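Local coordinates for protein purine nucleoside phosphorylase (Grouper iridovirus, PDB 3KHS) that probably cleaves purine nucleosides with phosphate, releasing the free base and ribose 1-phosphate in purine salvage, and assembles as a trimer, at residues 12-17 with 65-70; 80-83 with 87-90; 146-149 with 154-157; 168-173 with 276-281; 205-210 with 240-245. All blocks are in the same frame, centred on the assembly; numbering follows the deposited sequence.

Interaction 1 (12-17 with 65-70); sequences AWLNKQ and LIFGSV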
# COMPACT_ATOMS: atom_id res chain seq x y z
N ALA B 12 -1.19 19.64 27.48
CA ALA B 12 -1.34 20.71 28.44
C ALA B 12 -2.74 20.69 29.06
O ALA B 12 -2.90 21.02 30.23
CB ALA B 12 -1.08 22.06 27.78
N TRP B 13 -3.74 20.28 28.29
CA TRP B 13 -5.10 20.23 28.79
C TRP B 13 -5.29 19.08 29.76
O TRP B 13 -6.05 19.17 30.73
CB TRP B 13 -6.10 20.12 27.63
CG TRP B 13 -7.53 20.06 28.02
CD1 TRP B 13 -8.41 21.11 28.08
CD2 TRP B 13 -8.30 18.89 28.36
NE1 TRP B 13 -9.68 20.67 28.43
CE2 TRP B 13 -9.63 19.31 28.61
CE3 TRP B 13 -7.99 17.53 28.47
CZ2 TRP B 13 -10.65 18.41 28.96
CZ3 TRP B 13 -9.01 16.63 28.82
CH2 TRP B 13 -10.32 17.09 29.05
N LEU B 14 -4.60 17.97 29.50
CA LEU B 14 -4.71 16.82 30.38
C LEU B 14 -3.92 17.13 31.64
O LEU B 14 -4.34 16.79 32.74
CB LEU B 14 -4.14 15.55 29.72
CG LEU B 14 -4.97 14.89 28.60
CD1 LEU B 14 -4.04 14.08 27.69
CD2 LEU B 14 -6.05 14.05 29.20
N ASN B 15 -2.77 17.78 31.48
CA ASN B 15 -1.93 18.11 32.61
C ASN B 15 -2.62 18.92 33.68
O ASN B 15 -2.30 18.82 34.85
CB ASN B 15 -0.68 18.84 32.15
CG ASN B 15 0.46 17.89 31.91
OD1 ASN B 15 1.40 18.20 31.16
ND2 ASN B 15 0.39 16.73 32.55
N LYS B 16 -3.58 19.74 33.27
CA LYS B 16 -4.31 20.55 34.23
C LYS B 16 -4.89 19.69 35.34
O LYS B 16 -5.01 20.13 36.48
CB LYS B 16 -5.44 21.32 33.53
CG LYS B 16 -5.00 22.66 32.91
CD LYS B 16 -6.07 23.27 31.99
CE LYS B 16 -7.40 23.50 32.69
NZ LYS B 16 -8.49 23.66 31.69
N GLN B 17 -5.21 18.45 35.01
CA GLN B 17 -5.82 17.55 35.98
C GLN B 17 -4.87 16.53 36.61
O GLN B 17 -5.32 15.56 37.22
CB GLN B 17 -7.01 16.86 35.29
CG GLN B 17 -8.00 17.89 34.68
CD GLN B 17 -8.70 17.43 33.39
OE1 GLN B 17 -9.38 16.39 33.37
NE2 GLN B 17 -8.56 18.22 32.32
N LEU B 65 -8.74 7.18 28.87
CA LEU B 65 -7.34 7.35 29.22
C LEU B 65 -7.30 7.34 30.75
O LEU B 65 -8.03 8.08 31.40
CB LEU B 65 -6.86 8.68 28.67
CG LEU B 65 -5.39 8.94 28.36
CD1 LEU B 65 -4.85 7.82 27.50
CD2 LEU B 65 -5.24 10.30 27.64
N ILE B 66 -6.45 6.50 31.33
CA ILE B 66 -6.36 6.38 32.78
C ILE B 66 -5.01 6.82 33.32
O ILE B 66 -3.97 6.38 32.82
CB ILE B 66 -6.62 4.92 33.22
CG1 ILE B 66 -7.97 4.44 32.68
CG2 ILE B 66 -6.65 4.80 34.74
CD1 ILE B 66 -8.40 3.10 33.24
N PHE B 67 -5.02 7.70 34.32
CA PHE B 67 -3.77 8.16 34.92
C PHE B 67 -3.70 7.63 36.33
O PHE B 67 -4.65 7.79 37.10
CB PHE B 67 -3.67 9.68 34.98
CG PHE B 67 -3.72 10.33 33.66
CD1 PHE B 67 -4.94 10.53 33.02
CD2 PHE B 67 -2.55 10.71 33.02
CE1 PHE B 67 -4.98 11.11 31.77
CE2 PHE B 67 -2.59 11.30 31.75
CZ PHE B 67 -3.80 11.49 31.13
N GLY B 68 -2.57 7.02 36.67
CA GLY B 68 -2.42 6.46 38.00
C GLY B 68 -1.08 5.78 38.14
O GLY B 68 -0.26 5.78 37.22
N SER B 69 -0.84 5.18 39.29
CA SER B 69 0.43 4.53 39.54
C SER B 69 0.33 3.02 39.63
O SER B 69 -0.72 2.46 39.95
CB SER B 69 1.04 5.03 40.84
OG SER B 69 0.41 4.37 41.93
N VAL B 70 1.45 2.39 39.34
CA VAL B 70 1.58 0.94 39.41
C VAL B 70 2.99 0.72 39.92
O VAL B 70 3.95 1.27 39.37
CB VAL B 70 1.46 0.25 38.03
CG1 VAL B 70 1.68 -1.25 38.19
CG2 VAL B 70 0.09 0.52 37.41
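L14, L65 and F67 form a small, buried, purely apolar contact that lays the C-terminal part of helix 3-15 against strand 64-70. L14 is the single helix residue in the contact. Its CD1 meets the CD2 methyl of L65 at 4.0 Å, while its CD2 reaches both that methyl and the F67 ring. CD2 approaches the far end of the ring, 3.9 Å from CZ and slightly further from CE1, at a slant. The leucine side chain crosses both partners at about a right angle.

Two residues of one strand can meet the same leucine because L65 and F67 lie two positions apart and so project from the same side of the sheet. L65 has CG anti to its backbone N (chi1 -155°), whereas in F67 CG is anti to the carbonyl carbon, which carries the ring out toward the helix. CD2 of L14 also lies at the edge of the W13 indole, in its plane. Within the sheet, V76 of the adjoining strand 73-79 touches both L65 and F67, and L18 packs on F67.

The strand is held on its two sides by backbone hydrogen bonds to strands 42-46 and 73-79. The N-terminal helix thus packs against the mixed sheet, as expected of the alpha/beta fold of the PNP/MTAP phosphorylase family, in which helices surround such a sheet.

Interaction 2 (80-83 with 87-90); sequences GRFH and GHTA. With PO4 (phosphate ion), chain G.
F82 and H88 meet as an offset edge-to-face pair, with the phenyl edge directed at the imidazole face. The planes are almost perpendicular, at 88°, and the ring centres lie 5.4 Å apart. The closest atoms are CD1 of F82 and NE2 of H88, 3.5 Å from each other, while CD2 of H88 lies near CB of F82. That same CD2 also comes within 3.6 Å of the backbone O of H83, so the imidazole rests against main chain as well as ring. A93, in the helix that follows, packs on both F82 and H88. T89 is the N-cap of that helix, its OG1 accepting from N of R92.

Along 80-83 the neighbours of F82 serve a different purpose. H83 directs its CB away from 87-90, and its ring points NE2 at the phosphate ion, donating to O2 over 2.8 Å at a nearly straight 165°. R81 reaches the same oxygen with NH1, at 3.0 Å and a more bent 146°. Its chain folds at chi2 and chi3 to bring the guanidinium there, with O2 near the guanidinium plane. E221 forms a salt bridge with NE of R81, and T111 O accepts from NH1, which helps fix the group's rotation.

S30, S217 and the backbone N of A113 also bind the anion. Although the ion probably came from the crystallisation liquor, this cluster of arginine, histidine, serines and a backbone amide is consistent with the phosphate-binding site of purine nucleoside phosphorylases.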
# COMPACT_ATOMS: atom_id res chain seq x y z
N GLY B 80 -8.06 1.19 24.91
CA GLY B 80 -8.62 1.21 23.58
C GLY B 80 -7.66 2.02 22.73
O GLY B 80 -7.08 2.98 23.22
N ARG B 81 -7.48 1.63 21.47
CA ARG B 81 -6.58 2.36 20.59
C ARG B 81 -7.30 2.67 19.27
O ARG B 81 -8.47 2.41 19.15
CB ARG B 81 -5.32 1.54 20.34
CG ARG B 81 -5.57 0.11 19.78
CD ARG B 81 -4.51 -0.26 18.75
NE ARG B 81 -3.18 -0.29 19.35
CZ ARG B 81 -2.74 -1.26 20.13
NH1 ARG B 81 -3.52 -2.31 20.42
NH2 ARG B 81 -1.51 -1.17 20.64
N PHE B 82 -6.59 3.26 18.31
CA PHE B 82 -7.18 3.60 17.02
C PHE B 82 -6.46 2.81 15.93
O PHE B 82 -5.24 2.61 16.01
CB PHE B 82 -7.05 5.12 16.79
CG PHE B 82 -7.80 5.94 17.80
CD1 PHE B 82 -9.19 5.98 17.78
CD2 PHE B 82 -7.12 6.53 18.87
CE1 PHE B 82 -9.90 6.60 18.82
CE2 PHE B 82 -7.84 7.15 19.92
CZ PHE B 82 -9.22 7.18 19.90
N HIS B 83 -7.19 2.36 14.92
CA HIS B 83 -6.60 1.58 13.82
C HIS B 83 -6.90 2.13 12.46
O HIS B 83 -7.98 2.69 12.23
CB HIS B 83 -7.13 0.13 13.77
CG HIS B 83 -7.23 -0.55 15.09
ND1 HIS B 83 -8.22 -0.27 16.00
CD2 HIS B 83 -6.48 -1.54 15.64
CE1 HIS B 83 -8.08 -1.04 17.06
NE2 HIS B 83 -7.03 -1.82 16.87
N GLY B 87 -10.70 3.84 9.51
CA GLY B 87 -10.83 4.99 8.64
C GLY B 87 -9.86 6.11 8.97
O GLY B 87 -9.77 7.09 8.24
N HIS B 88 -9.12 5.97 10.08
CA HIS B 88 -8.17 7.00 10.46
C HIS B 88 -6.94 6.87 9.59
O HIS B 88 -6.64 5.79 9.15
CB HIS B 88 -7.70 6.84 11.90
CG HIS B 88 -8.81 6.70 12.89
ND1 HIS B 88 -9.76 7.67 13.08
CD2 HIS B 88 -9.12 5.70 13.74
CE1 HIS B 88 -10.61 7.28 14.01
NE2 HIS B 88 -10.25 6.08 14.42
N THR B 89 -6.24 7.97 9.37
CA THR B 89 -5.00 7.98 8.62
C THR B 89 -3.97 7.47 9.62
O THR B 89 -4.21 7.44 10.83
CB THR B 89 -4.58 9.39 8.28
OG1 THR B 89 -4.53 10.14 9.49
CG2 THR B 89 -5.58 10.02 7.32
N ALA B 90 -2.81 7.09 9.13
CA ALA B 90 -1.78 6.57 10.01
C ALA B 90 -1.40 7.62 11.05
O ALA B 90 -1.20 7.30 12.22
CB ALA B 90 -0.56 6.13 9.20
P PO4 G . -5.55 -4.89 18.52
O1 PO4 G . -5.27 -5.57 19.81
O2 PO4 G . -5.75 -3.42 18.75
O3 PO4 G . -4.40 -5.07 17.58
O4 PO4 G . -6.78 -5.47 17.91

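Interaction 3 (146-149 with 154-157); sequences GPND and ERFP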
# COMPACT_ATOMS: atom_id res chain seq x y z
N GLY B 146 4.24 13.45 5.96
CA GLY B 146 3.86 14.85 6.15
C GLY B 146 5.04 15.69 6.61
O GLY B 146 6.17 15.22 6.56
N PRO B 147 4.82 16.95 7.01
CA PRO B 147 5.94 17.78 7.47
C PRO B 147 6.48 17.30 8.81
O PRO B 147 5.72 16.77 9.63
CB PRO B 147 5.31 19.18 7.57
CG PRO B 147 3.83 18.91 7.67
CD PRO B 147 3.66 17.79 6.70
N ASN B 148 7.77 17.48 9.01
CA ASN B 148 8.43 17.04 10.23
C ASN B 148 9.04 18.20 11.05
O ASN B 148 9.77 19.04 10.52
CB ASN B 148 9.51 16.03 9.83
CG ASN B 148 10.28 15.51 11.00
OD1 ASN B 148 9.77 14.72 11.79
ND2 ASN B 148 11.51 15.96 11.14
N ASP B 149 8.73 18.23 12.34
CA ASP B 149 9.25 19.24 13.25
C ASP B 149 10.66 18.77 13.64
O ASP B 149 10.81 17.89 14.49
CB ASP B 149 8.36 19.27 14.49
CG ASP B 149 8.41 20.60 15.22
OD1 ASP B 149 9.54 21.12 15.43
OD2 ASP B 149 7.32 21.11 15.60
N GLU B 154 13.83 13.26 14.21
CA GLU B 154 14.50 13.20 12.92
C GLU B 154 13.51 13.14 11.76
O GLU B 154 12.40 12.63 11.89
CB GLU B 154 15.41 11.98 12.86
CG GLU B 154 16.54 11.96 13.90
CD GLU B 154 17.70 12.87 13.52
OE1 GLU B 154 18.37 12.59 12.50
OE2 GLU B 154 17.95 13.86 14.24
N ARG B 155 13.92 13.67 10.62
CA ARG B 155 13.08 13.65 9.43
C ARG B 155 13.02 12.18 8.98
O ARG B 155 11.96 11.65 8.65
CB ARG B 155 13.72 14.50 8.32
CG ARG B 155 12.75 15.30 7.43
CD ARG B 155 11.79 14.50 6.54
NE ARG B 155 10.67 13.90 7.30
CZ ARG B 155 9.38 14.10 7.04
NH1 ARG B 155 9.00 14.88 6.04
NH2 ARG B 155 8.46 13.50 7.79
N PHE B 156 14.18 11.54 8.96
CA PHE B 156 14.32 10.16 8.55
C PHE B 156 14.80 9.32 9.74
O PHE B 156 15.97 8.92 9.80
CB PHE B 156 15.35 10.07 7.42
CG PHE B 156 15.02 10.92 6.24
CD1 PHE B 156 13.91 10.63 5.44
CD2 PHE B 156 15.85 11.99 5.88
CE1 PHE B 156 13.64 11.40 4.29
CE2 PHE B 156 15.59 12.77 4.74
CZ PHE B 156 14.48 12.47 3.95
N PRO B 157 13.90 9.03 10.68
CA PRO B 157 14.20 8.25 11.88
C PRO B 157 14.57 6.80 11.60
O PRO B 157 13.96 6.13 10.76
CB PRO B 157 12.91 8.35 12.67
CG PRO B 157 11.86 8.39 11.59
CD PRO B 157 12.47 9.37 10.62
O HOH W 1 9.50 12.25 9.75
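The carbonyl oxygen of G146 is gripped by both terminal nitrogens of R155. NH1 donates to it at 2.9 Å, with the donor lying nearly along the C=O axis, and NH2 donates at 3.1 Å from a position tilted 29° from the carbonyl plane. The oxygen sits close to the guanidinium plane, so the arginine meets it end-on.

N148 covers one face of this group. With CG anti to the backbone N (chi1 179°), its CB lies over the rim of the guanidinium, 3.4 Å from CZ, and the amide continues toward the backbone of 154-155. There ND2 lies 3.3 Å from CA of R155, and it donates to G153 O. The amide oxygen accepts from NE2 of H227.

A water joins the two segments from the edge of the guanidinium. It donates to R155 O at 2.8 Å and makes a weak bond to OD1 of N148. P195 of a second subunit packs on R155, and the ring of F156 meets Y85 of that subunit edge-to-face, placing this loop at a trimer contact.

The two arms of the loop are thus joined by a cation bound to backbone carbonyls, G146 O and, weakly, L144 O, with no carboxylate across the contact. Its charge is probably stabilised by the carbonyl dipoles, while the N148 amide, tied to G153 and H227, probably helps hold the loop.

Interaction 4 (168-173 with 276-281); sequences RKYAIS and IEKIRG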
# COMPACT_ATOMS: atom_id res chain seq x y z
N ARG B 168 12.69 -5.97 26.43
CA ARG B 168 12.34 -7.32 26.03
C ARG B 168 12.86 -8.31 27.07
O ARG B 168 12.11 -9.19 27.52
CB ARG B 168 12.94 -7.65 24.66
CG ARG B 168 12.15 -7.09 23.54
CD ARG B 168 13.03 -6.71 22.41
NE ARG B 168 13.74 -7.85 21.90
CZ ARG B 168 14.60 -7.79 20.90
NH1 ARG B 168 14.86 -6.62 20.32
NH2 ARG B 168 15.20 -8.89 20.49
N LYS B 169 14.12 -8.16 27.47
CA LYS B 169 14.70 -9.05 28.48
C LYS B 169 13.84 -9.03 29.71
O LYS B 169 13.53 -10.07 30.27
CB LYS B 169 16.13 -8.63 28.84
CG LYS B 169 17.13 -8.89 27.71
CD LYS B 169 18.52 -8.48 28.08
CE LYS B 169 19.46 -8.64 26.90
NZ LYS B 169 20.68 -7.78 27.10
N TYR B 170 13.43 -7.85 30.14
CA TYR B 170 12.58 -7.76 31.32
C TYR B 170 11.29 -8.55 31.10
O TYR B 170 10.83 -9.27 31.98
CB TYR B 170 12.22 -6.31 31.63
CG TYR B 170 13.38 -5.42 32.02
CD1 TYR B 170 14.51 -5.95 32.66
CD2 TYR B 170 13.32 -4.04 31.82
CE1 TYR B 170 15.54 -5.13 33.11
CE2 TYR B 170 14.35 -3.20 32.27
CZ TYR B 170 15.45 -3.75 32.91
OH TYR B 170 16.47 -2.94 33.38
N ALA B 171 10.71 -8.42 29.91
CA ALA B 171 9.47 -9.12 29.62
C ALA B 171 9.63 -10.64 29.63
O ALA B 171 8.82 -11.34 30.24
CB ALA B 171 8.88 -8.65 28.30
N ILE B 172 10.66 -11.14 28.96
CA ILE B 172 10.94 -12.57 28.91
C ILE B 172 11.14 -13.15 30.31
O ILE B 172 10.58 -14.19 30.65
CB ILE B 172 12.21 -12.84 28.11
CG1 ILE B 172 12.04 -12.33 26.68
CG2 ILE B 172 12.55 -14.32 28.16
CD1 ILE B 172 10.92 -13.00 25.95
N SER B 173 11.96 -12.47 31.10
CA SER B 173 12.28 -12.85 32.46
C SER B 173 11.04 -12.78 33.36
O SER B 173 10.83 -13.62 34.25
CB SER B 173 13.39 -11.92 32.96
OG SER B 173 13.41 -11.87 34.38
N ILE B 276 6.70 -3.55 34.81
CA ILE B 276 6.76 -2.18 35.28
C ILE B 276 7.60 -2.14 36.55
O ILE B 276 8.32 -1.18 36.80
CB ILE B 276 5.33 -1.62 35.51
CG1 ILE B 276 4.66 -1.39 34.16
CG2 ILE B 276 5.39 -0.35 36.35
CD1 ILE B 276 3.22 -0.87 34.23
N GLU B 277 7.52 -3.20 37.36
CA GLU B 277 8.32 -3.22 38.58
C GLU B 277 9.81 -3.23 38.22
O GLU B 277 10.57 -2.45 38.77
CB GLU B 277 7.99 -4.45 39.42
CG GLU B 277 8.53 -4.37 40.83
CD GLU B 277 8.25 -5.63 41.63
OE1 GLU B 277 7.10 -6.13 41.55
OE2 GLU B 277 9.17 -6.10 42.34
N LYS B 278 10.22 -4.10 37.29
CA LYS B 278 11.62 -4.17 36.86
C LYS B 278 12.09 -2.86 36.23
O LYS B 278 13.29 -2.54 36.26
CB LYS B 278 11.82 -5.31 35.85
CG LYS B 278 11.55 -6.68 36.42
CD LYS B 278 11.42 -7.74 35.35
CE LYS B 278 11.44 -9.13 35.96
NZ LYS B 278 12.78 -9.42 36.59
N ILE B 279 11.16 -2.12 35.63
CA ILE B 279 11.48 -0.84 35.00
C ILE B 279 11.77 0.24 36.04
O ILE B 279 12.64 1.09 35.83
CB ILE B 279 10.30 -0.36 34.12
CG1 ILE B 279 10.09 -1.33 32.96
CG2 ILE B 279 10.58 1.03 33.59
CD1 ILE B 279 8.93 -0.96 32.04
N ARG B 280 11.03 0.22 37.14
CA ARG B 280 11.20 1.20 38.21
C ARG B 280 12.65 1.28 38.69
O ARG B 280 13.01 2.18 39.44
CB ARG B 280 10.27 0.85 39.37
CG ARG B 280 10.42 1.76 40.58
CD ARG B 280 9.33 1.52 41.61
NE ARG B 280 9.09 0.11 41.90
CZ ARG B 280 10.04 -0.77 42.22
NH1 ARG B 280 11.31 -0.39 42.30
NH2 ARG B 280 9.71 -2.04 42.47
N GLY B 281 13.48 0.35 38.24
CA GLY B 281 14.88 0.37 38.63
C GLY B 281 15.73 1.16 37.64
O GLY B 281 16.96 1.18 37.76
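Helices 165-178 and 257-279 come together near the C-terminal end of the second, with the CA atoms of Y170 and K278 the nearest across the contact at 6.7 Å. Segment 168-173 is helical throughout, its backbone bonds running from I172 N to R168 O and from S173 N to K169 O. In 276-281, R280 N donates to I276 O.

Y170 and K278 dominate the interface and slide past each other in opposite directions. CB of K278 lies 4.1 Å above one face of the tyrosine ring, offset toward the rim. CG of K278 is anti to the carbonyl carbon (chi1 -64°), and the chain then runs extended as far as CE, forward along the first helix, toward S173. This brings CD to 3.7 Å from the backbone O of Y170 before a bend at chi4 turns NZ toward S173. I279 adds a looser apolar touch, its CG1 4.4 Å from CD2 of Y170, and packs beyond on L24 of strand 24-28.

The polar ends have partners of uneven strength. NZ of K278 donates only weakly to OG of S173, at 3.4 Å, and has a long, weak ion pair with E177. OG of S173 is better engaged with R176, while the phenol OH of Y170 is hydrogen-bonded to E282.

Contact between these helices therefore relies mainly on the aliphatic chain of K278, with CB over the Y170 ring and the rest alongside the tyrosine's backbone, and with the ammonium held by weak polar bonds at the partly exposed margin.

Interaction 5 (205-210 with 240-245); sequences ILRLMG and NVIASN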
# COMPACT_ATOMS: atom_id res chain seq x y z
N ILE B 205 2.32 -15.44 1.70
CA ILE B 205 3.28 -14.38 1.46
C ILE B 205 3.81 -13.83 2.80
O ILE B 205 5.01 -13.57 2.95
CB ILE B 205 2.65 -13.28 0.65
CG1 ILE B 205 2.37 -13.81 -0.76
CG2 ILE B 205 3.55 -12.07 0.66
CD1 ILE B 205 1.23 -13.01 -1.52
N LEU B 206 2.93 -13.69 3.78
CA LEU B 206 3.34 -13.18 5.07
C LEU B 206 4.35 -14.11 5.74
O LEU B 206 5.24 -13.64 6.47
CB LEU B 206 2.13 -13.00 5.96
CG LEU B 206 1.50 -11.61 5.98
CD1 LEU B 206 1.38 -11.02 4.59
CD2 LEU B 206 0.16 -11.70 6.69
N ARG B 207 4.21 -15.42 5.51
CA ARG B 207 5.13 -16.39 6.08
C ARG B 207 6.42 -16.28 5.35
O ARG B 207 7.49 -16.32 5.95
CB ARG B 207 4.61 -17.80 5.93
CG ARG B 207 3.61 -18.13 6.96
CD ARG B 207 3.21 -19.57 6.91
NE ARG B 207 2.39 -19.80 8.07
CZ ARG B 207 1.64 -20.87 8.24
NH1 ARG B 207 1.61 -21.81 7.30
NH2 ARG B 207 0.89 -20.97 9.34
N LEU B 208 6.34 -16.13 4.04
CA LEU B 208 7.54 -16.00 3.25
C LEU B 208 8.29 -14.73 3.70
O LEU B 208 9.50 -14.65 3.54
CB LEU B 208 7.15 -15.92 1.78
CG LEU B 208 8.16 -16.08 0.65
CD1 LEU B 208 9.32 -17.00 1.03
CD2 LEU B 208 7.38 -16.67 -0.55
N MET B 209 7.59 -13.74 4.26
CA MET B 209 8.30 -12.52 4.71
C MET B 209 8.93 -12.67 6.09
O MET B 209 9.62 -11.77 6.56
CB MET B 209 7.37 -11.30 4.71
CG MET B 209 7.13 -10.70 3.36
SD MET B 209 5.63 -9.69 3.33
CE MET B 209 5.80 -8.97 1.63
N GLY B 210 8.68 -13.79 6.74
CA GLY B 210 9.24 -14.01 8.05
C GLY B 210 8.36 -13.56 9.21
O GLY B 210 8.86 -13.23 10.29
N ASN B 240 -5.44 -16.62 18.29
CA ASN B 240 -5.78 -17.73 17.41
C ASN B 240 -4.50 -18.04 16.63
O ASN B 240 -3.58 -17.22 16.61
CB ASN B 240 -6.91 -17.36 16.44
CG ASN B 240 -6.44 -16.39 15.34
OD1 ASN B 240 -6.45 -15.15 15.50
ND2 ASN B 240 -6.01 -16.97 14.21
N VAL B 241 -4.47 -19.20 15.99
CA VAL B 241 -3.32 -19.63 15.23
C VAL B 241 -3.76 -20.16 13.89
O VAL B 241 -4.80 -20.78 13.77
CB VAL B 241 -2.52 -20.75 15.95
CG1 VAL B 241 -1.44 -21.26 15.04
CG2 VAL B 241 -1.90 -20.21 17.22
N ILE B 242 -2.95 -19.90 12.87
CA ILE B 242 -3.25 -20.30 11.52
C ILE B 242 -2.57 -21.63 11.26
O ILE B 242 -1.41 -21.80 11.61
CB ILE B 242 -2.71 -19.25 10.54
CG1 ILE B 242 -3.52 -17.95 10.67
CG2 ILE B 242 -2.76 -19.77 9.11
CD1 ILE B 242 -3.19 -17.09 11.88
N ALA B 243 -3.29 -22.58 10.67
CA ALA B 243 -2.70 -23.88 10.40
C ALA B 243 -1.63 -23.78 9.31
O ALA B 243 -1.47 -22.75 8.67
CB ALA B 243 -3.77 -24.87 9.98
N SER B 244 -0.91 -24.87 9.11
CA SER B 244 0.15 -24.91 8.12
C SER B 244 -0.32 -24.59 6.70
O SER B 244 0.44 -24.03 5.93
CB SER B 244 0.85 -26.27 8.14
OG SER B 244 -0.09 -27.33 8.08
N ASN B 245 -1.56 -24.94 6.37
CA ASN B 245 -2.10 -24.67 5.03
C ASN B 245 -2.49 -23.19 4.86
O ASN B 245 -2.97 -22.78 3.79
CB ASN B 245 -3.31 -25.55 4.77
CG ASN B 245 -4.40 -25.31 5.77
OD1 ASN B 245 -4.14 -24.76 6.84
ND2 ASN B 245 -5.62 -25.74 5.45
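The guanidinium of R207 turns its edge, near the group's plane, toward three successive backbone carbonyls of 242-244. In fold terms, a side chain from the C-terminal part of helix 200-208 clasps the loop that leaves strand 231-241 of the mixed central sheet.

NH2 donates to A243 O at 3.0 Å with an N-H...O angle of 141°. The donor stands above the carbonyl plane, 58° out of it, and the oxygen is itself tilted 24° from the guanidinium plane. NH1 makes a weaker, more bent bond to S244 O, at 2.9 Å. L117 O supplies a further weak acceptor for NH2.

R207 spans the space between helix and loop with a chain extended from CG to NE. The nearest CA atoms, of R207 and S244, are 10.1 Å apart, so the contact is made almost wholly by the end of one long side chain. C246, whose disulfide with C203 is known for this protein, also packs on R207. The covalent link joins the same helix and loop.

Behind R207 the helix closes in a Schellman motif at G210, whose positive phi accompanies a bond from its N to R207 O. This helix end lies at the trimer interface, where L208 packs on L208 of a third subunit and M209 on I205 of a second. On the loop side, CG2 of I242 rests 3.8 Å from NH2 of R207.

From the N terminus, interaction 1 comes first, closing a loop of 47 residues and joining the opening helix to strand 64-70. Interactions 2 and 3 follow in series, each a short local closure: one after strand 73-79, the other between helices 135-138 and 165-178. Interaction 4 spans 102 residues to bring the C-terminal helix onto helix 165-178, and interaction 5 is nested inside it. No loops cross. Interactions 1 and 4 touch where V70 O packs on I276 CG2, while interactions 1 and 5 reach the same sheet from opposite sides of the chain's centre, about 40 Å apart between centres. Interactions 3 and 5 both touch the second subunit.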